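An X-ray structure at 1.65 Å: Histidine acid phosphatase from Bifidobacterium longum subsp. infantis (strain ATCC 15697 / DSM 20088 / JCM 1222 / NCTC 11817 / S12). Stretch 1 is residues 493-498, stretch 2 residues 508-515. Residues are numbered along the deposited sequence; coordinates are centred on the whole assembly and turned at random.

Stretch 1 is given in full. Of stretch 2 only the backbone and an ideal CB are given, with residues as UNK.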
ATOM      1  N   TYR A 493      -2.890 -23.561 -11.030  1.00 12.72           N
ATOM      2  CA  TYR A 493      -3.091 -23.281 -12.453  1.00 11.54           C
ATOM      3  C   TYR A 493      -1.816 -23.538 -13.238  1.00 10.77           C
ATOM      4  O   TYR A 493      -0.719 -23.176 -12.790  1.00 12.02           O
ATOM      5  CB  TYR A 493      -3.445 -21.808 -12.639  1.00 11.41           C
ATOM      6  CG  TYR A 493      -4.740 -21.398 -11.999  1.00 12.18           C
ATOM      7  CD1 TYR A 493      -5.873 -21.211 -12.770  1.00 11.61           C
ATOM      8  CD2 TYR A 493      -4.836 -21.211 -10.620  1.00 10.27           C
ATOM      9  CE1 TYR A 493      -7.075 -20.823 -12.192  1.00 13.64           C
ATOM     10  CE2 TYR A 493      -6.044 -20.820 -10.028  1.00 11.96           C
ATOM     11  CZ  TYR A 493      -7.150 -20.632 -10.822  1.00 12.66           C
ATOM     12  OH  TYR A 493      -8.341 -20.243 -10.258  1.00 13.13           O
ATOM     13  N   LYS A 494      -1.960 -24.108 -14.432  1.00 10.90           N
ATOM     14  CA  LYS A 494      -0.810 -24.298 -15.314  1.00 11.09           C
ATOM     15  C   LYS A 494      -0.203 -22.959 -15.715  1.00 12.66           C
ATOM     16  O   LYS A 494      -0.925 -21.973 -15.929  1.00 13.91           O
ATOM     17  CB  LYS A 494      -1.218 -25.034 -16.582  1.00 13.26           C
ATOM     18  CG  LYS A 494      -1.413 -26.530 -16.424  1.00 12.86           C
ATOM     19  CD  LYS A 494      -1.510 -27.171 -17.810  1.00 13.76           C
ATOM     20  CE  LYS A 494      -1.767 -28.680 -17.711  1.00 18.32           C
ATOM     21  NZ  LYS A 494      -1.945 -29.311 -19.067  1.00 16.88           N
ATOM     22  N   LEU A 495       1.121 -22.936 -15.829  1.00 10.75           N
ATOM     23  CA  LEU A 495       1.820 -21.735 -16.279  1.00 12.34           C
ATOM     24  C   LEU A 495       1.355 -21.322 -17.675  1.00 12.77           C
ATOM     25  O   LEU A 495       1.198 -20.133 -17.962  1.00 15.69           O
ATOM     26  CB  LEU A 495       3.331 -21.969 -16.267  1.00 14.37           C
ATOM     27  CG  LEU A 495       4.210 -20.803 -16.728  1.00 14.93           C
ATOM     28  CD1 LEU A 495       4.067 -19.613 -15.807  1.00 12.89           C
ATOM     29  CD2 LEU A 495       5.661 -21.255 -16.794  1.00 16.29           C
ATOM     30  N   THR A 496       1.133 -22.305 -18.538  1.00 13.07           N
ATOM     31  CA  THR A 496       0.637 -22.022 -19.886  1.00 15.92           C
ATOM     32  C   THR A 496      -0.717 -21.314 -19.815  1.00 15.77           C
ATOM     33  O   THR A 496      -0.988 -20.384 -20.581  1.00 17.65           O
ATOM     34  CB  THR A 496       0.489 -23.307 -20.709  1.00 17.01           C
ATOM     35  OG1 THR A 496      -0.229 -24.278 -19.936  1.00 15.12           O
ATOM     36  CG2 THR A 496       1.857 -23.883 -21.076  1.00 18.37           C
ATOM     37  N   GLU A 497      -1.562 -21.759 -18.890  1.00 12.56           N
ATOM     38  CA  GLU A 497      -2.893 -21.187 -18.741  1.00 13.25           C
ATOM     39  C   GLU A 497      -2.802 -19.744 -18.271  1.00 17.16           C
ATOM     40  O   GLU A 497      -3.513 -18.879 -18.790  1.00 14.66           O
ATOM     41  CB  GLU A 497      -3.753 -22.029 -17.784  1.00 13.08           C
ATOM     42  CG  GLU A 497      -5.080 -21.368 -17.385  1.00 12.23           C
ATOM     43  CD  GLU A 497      -6.107 -21.327 -18.500  1.00 16.16           C
ATOM     44  OE1 GLU A 497      -5.818 -21.796 -19.620  1.00 18.28           O
ATOM     45  OE2 GLU A 497      -7.226 -20.817 -18.258  1.00 17.14           O
ATOM     46  N   LEU A 498      -1.934 -19.475 -17.295  1.00 12.47           N
ATOM     47  CA  LEU A 498      -1.783 -18.108 -16.796  1.00 13.13           C
ATOM     48  C   LEU A 498      -1.281 -17.173 -17.883  1.00 14.92           C
ATOM     49  O   LEU A 498      -1.728 -16.031 -17.972  1.00 15.30           O
ATOM     50  CB  LEU A 498      -0.863 -18.044 -15.577  1.00 13.34           C
ATOM     51  CG  LEU A 498      -1.397 -18.731 -14.324  1.00 15.49           C
ATOM     52  CD1 LEU A 498      -0.502 -18.414 -13.130  1.00 16.26           C
ATOM     53  CD2 LEU A 498      -2.831 -18.285 -14.060  1.00 16.09           C
ATOM     54  N   UNK A 508      -8.989 -18.631 -22.012  1.00 17.58           N
ATOM     55  CA  UNK A 508      -8.568 -19.853 -21.342  1.00 16.48           C
ATOM     56  C   UNK A 508      -8.120 -20.894 -22.364  1.00 21.82           C
ATOM     57  O   UNK A 508      -8.613 -20.919 -23.497  1.00 21.07           O
ATOM     58  CB  UNK A 508      -9.701 -20.408 -20.476  1.00 16.48           C
ATOM     59  N   UNK A 509      -7.185 -21.752 -21.968  1.00 16.61           N
ATOM     60  CA  UNK A 509      -6.802 -22.865 -22.829  1.00 21.63           C
ATOM     61  C   UNK A 509      -7.809 -24.002 -22.704  1.00 22.51           C
ATOM     62  O   UNK A 509      -7.721 -24.991 -23.433  1.00 22.47           O
ATOM     63  CB  UNK A 509      -5.396 -23.357 -22.481  1.00 21.63           C
ATOM     64  N   UNK A 510      -8.763 -23.869 -21.785  1.00 21.65           N
ATOM     65  CA  UNK A 510      -9.833 -24.850 -21.666  1.00 19.96           C
ATOM     66  C   UNK A 510      -9.353 -26.212 -21.198  1.00 21.80           C
ATOM     67  O   UNK A 510      -8.721 -26.317 -20.153  1.00 20.87           O
ATOM     68  CB  UNK A 510     -10.546 -25.000 -23.011  1.00 19.96           C
ATOM     69  N   UNK A 511      -9.662 -27.258 -21.961  1.00 22.24           N
ATOM     70  CA  UNK A 511      -9.239 -28.606 -21.599  1.00 19.37           C
ATOM     71  C   UNK A 511      -7.719 -28.727 -21.481  1.00 19.08           C
ATOM     72  O   UNK A 511      -7.211 -29.513 -20.676  1.00 23.45           O
ATOM     73  CB  UNK A 511      -9.759 -29.608 -22.632  1.00 19.37           C
ATOM     74  N   UNK A 512      -6.984 -27.942 -22.265  1.00 17.80           N
ATOM     75  CA  UNK A 512      -5.526 -27.993 -22.197  1.00 20.00           C
ATOM     76  C   UNK A 512      -4.957 -27.388 -20.908  1.00 16.73           C
ATOM     77  O   UNK A 512      -3.766 -27.520 -20.638  1.00 20.55           O
ATOM     78  CB  UNK A 512      -4.934 -27.265 -23.405  1.00 20.00           C
ATOM     79  N   UNK A 513      -5.810 -26.733 -20.125  1.00 15.56           N
ATOM     80  CA  UNK A 513      -5.399 -26.201 -18.825  1.00 15.79           C
ATOM     81  C   UNK A 513      -5.392 -27.298 -17.759  1.00 15.76           C
ATOM     82  O   UNK A 513      -4.801 -27.130 -16.699  1.00 15.51           O
ATOM     83  CB  UNK A 513      -6.327 -25.061 -18.400  1.00 15.79           C
ATOM     84  N   UNK A 514      -6.063 -28.419 -18.028  1.00 16.49           N
ATOM     85  CA  UNK A 514      -6.192 -29.471 -17.018  1.00 15.83           C
ATOM     86  C   UNK A 514      -4.965 -30.377 -17.014  1.00 17.48           C
ATOM     87  O   UNK A 514      -4.389 -30.645 -18.064  1.00 17.19           O
ATOM     88  CB  UNK A 514      -7.455 -30.298 -17.266  1.00 15.83           C
ATOM     89  N   UNK A 515      -4.558 -30.844 -15.837  1.00 16.88           N
ATOM     90  CA  UNK A 515      -3.487 -31.838 -15.775  1.00 17.18           C
ATOM     91  C   UNK A 515      -4.036 -33.246 -16.009  1.00 30.42           C
ATOM     92  O   UNK A 515      -5.249 -33.471 -15.950  1.00 25.56           O
ATOM     93  OXT UNK A 515      -3.278 -34.189 -16.258  1.00 34.60           O
ATOM     94  CB  UNK A 515      -2.772 -31.768 -14.424  1.00 17.18           C
TER

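Position 508 has its CA-to-CB bond sideways to stretch 1, yet the ideal CB lies only 3.3 Å from Glu 497 OE2. A carboxylate oxygen so close favours a short side chain with a donor; serine or threonine would suit. The deposited residue is Thr 508, with chi1 at -175° (t). Its OG1 donates to Glu 497 OE2 at 2.6 Å and also accepts from the backbone N of position 510 at 3.1 Å, so one hydroxyl ties the carboxylate to the turn.

At 509 the backbone does the polar work: N of this residue donates to Glu 497 OE1 at 2.7 Å, with an angle of 166° at the hydrogen. CA-to-CB points toward stretch 1, and the ideal CB is a tight 3.3 Å from Glu 497 OE1. An acidic group would meet that carboxylate unfavourably, whereas a flexible aliphatic chain could run on toward Thr 496; leucine or methionine would fit. Leu 509 (m, t) places CD1 3.8 Å from Thr 496 CB and 3.6 Å from Thr 496 O.

Position 510 has phi/psi of 67/-125, and the positive phi by itself favours glycine. Its ideal CB would point away, with nothing of stretch 1 within 5.5 Å. It is Gly 510.

Position 511 is out of reach, so stretch 1 sets no preference; it is Gln 511, which makes no contact with stretch 1.

At 512 the CB is sideways and finds no atom of stretch 1 within 5.5 Å, so many residues would do. The backbone O of position 512 matters more, accepting from Lys 494 NZ at 3.0 Å. The residue is Asp 512, whose side-chain end leads away.

Position 513 comes nearest in backbone register, its CA 5.6 Å from the CA of Glu 497. The ideal CB is 3.5 Å from Glu 497 OE1 and 5.3 Å from Lys 494 CD, which favours a small side chain, alanine or serine. Ala 513 supplies just the methyl. Ala 513 O accepts from water 1 (O to O 2.8 Å), and the O of water 1 accepts from Lys 494 N at 2.8 Å, bridging the two backbones.

At 514 the CA-to-CB bond points away, so the backbone again makes the contact: its O accepts from Lys 494 NZ at 3.0 Å. Stretch 1 sets little preference here; the residue is Arg 514.

At 515, the terminal carboxylate position, the sideways CB is 4.6 Å from Lys 494 CE. Valine, isoleucine or leucine could pack against the lysine's aliphatic part. Ile 515 does so modestly, CG2 lying 3.9 Å from Lys 494 CE, while the end of its side chain leads away.

Stretch 2 508-515: TLGQDARI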
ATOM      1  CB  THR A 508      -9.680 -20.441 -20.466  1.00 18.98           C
ATOM      2  OG1 THR A 508      -9.166 -21.568 -19.747  1.00 18.18           O
ATOM      3  CG2 THR A 508     -10.869 -20.888 -21.323  1.00 17.10           C
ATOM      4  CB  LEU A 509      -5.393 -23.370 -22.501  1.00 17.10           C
ATOM      5  CG  LEU A 509      -4.284 -22.332 -22.650  1.00 17.93           C
ATOM      6  CD1 LEU A 509      -2.920 -22.921 -22.280  1.00 19.46           C
ATOM      7  CD2 LEU A 509      -4.265 -21.757 -24.064  1.00 23.03           C
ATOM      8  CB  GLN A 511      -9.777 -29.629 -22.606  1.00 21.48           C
ATOM      9  CG  GLN A 511      -9.651 -31.067 -22.133  1.00 35.19           C
ATOM     10  CD  GLN A 511     -10.375 -31.315 -20.816  1.00 38.24           C
ATOM     11  OE1 GLN A 511     -11.461 -30.780 -20.578  1.00 46.64           O
ATOM     12  NE2 GLN A 511      -9.770 -32.120 -19.950  1.00 38.55           N
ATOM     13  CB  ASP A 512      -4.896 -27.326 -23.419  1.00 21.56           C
ATOM     14  CG  ASP A 512      -5.037 -28.163 -24.676  1.00 37.39           C
ATOM     15  OD1 ASP A 512      -5.447 -29.341 -24.571  1.00 39.98           O
ATOM     16  OD2 ASP A 512      -4.726 -27.640 -25.769  1.00 45.58           O
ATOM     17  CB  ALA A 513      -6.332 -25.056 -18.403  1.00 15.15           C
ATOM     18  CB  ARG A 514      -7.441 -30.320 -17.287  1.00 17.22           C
ATOM     19  CG  ARG A 514      -8.730 -29.513 -17.374  1.00 17.24           C
ATOM     20  CD  ARG A 514      -9.046 -28.784 -16.078  1.00 19.41           C
ATOM     21  NE  ARG A 514     -10.492 -28.582 -15.937  1.00 21.31           N
ATOM     22  CZ  ARG A 514     -11.077 -27.918 -14.944  1.00 24.60           C
ATOM     23  NH1 ARG A 514     -10.350 -27.337 -13.999  1.00 16.63           N
ATOM     24  NH2 ARG A 514     -12.401 -27.821 -14.907  1.00 23.70           N
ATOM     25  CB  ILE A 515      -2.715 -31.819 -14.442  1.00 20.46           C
ATOM     26  CG1 ILE A 515      -3.645 -32.092 -13.261  1.00 21.80           C
ATOM     27  CG2 ILE A 515      -1.944 -30.509 -14.260  1.00 20.36           C
ATOM     28  CD1 ILE A 515      -2.928 -32.070 -11.924  1.00 27.00           C
TER
HETATM   29  O   HOH W   1      -4.552 -24.776 -15.236  1.00 13.21           O
HETATM   30  O   HOH W   2      -1.152 -26.197 -21.435  1.00 24.91           O
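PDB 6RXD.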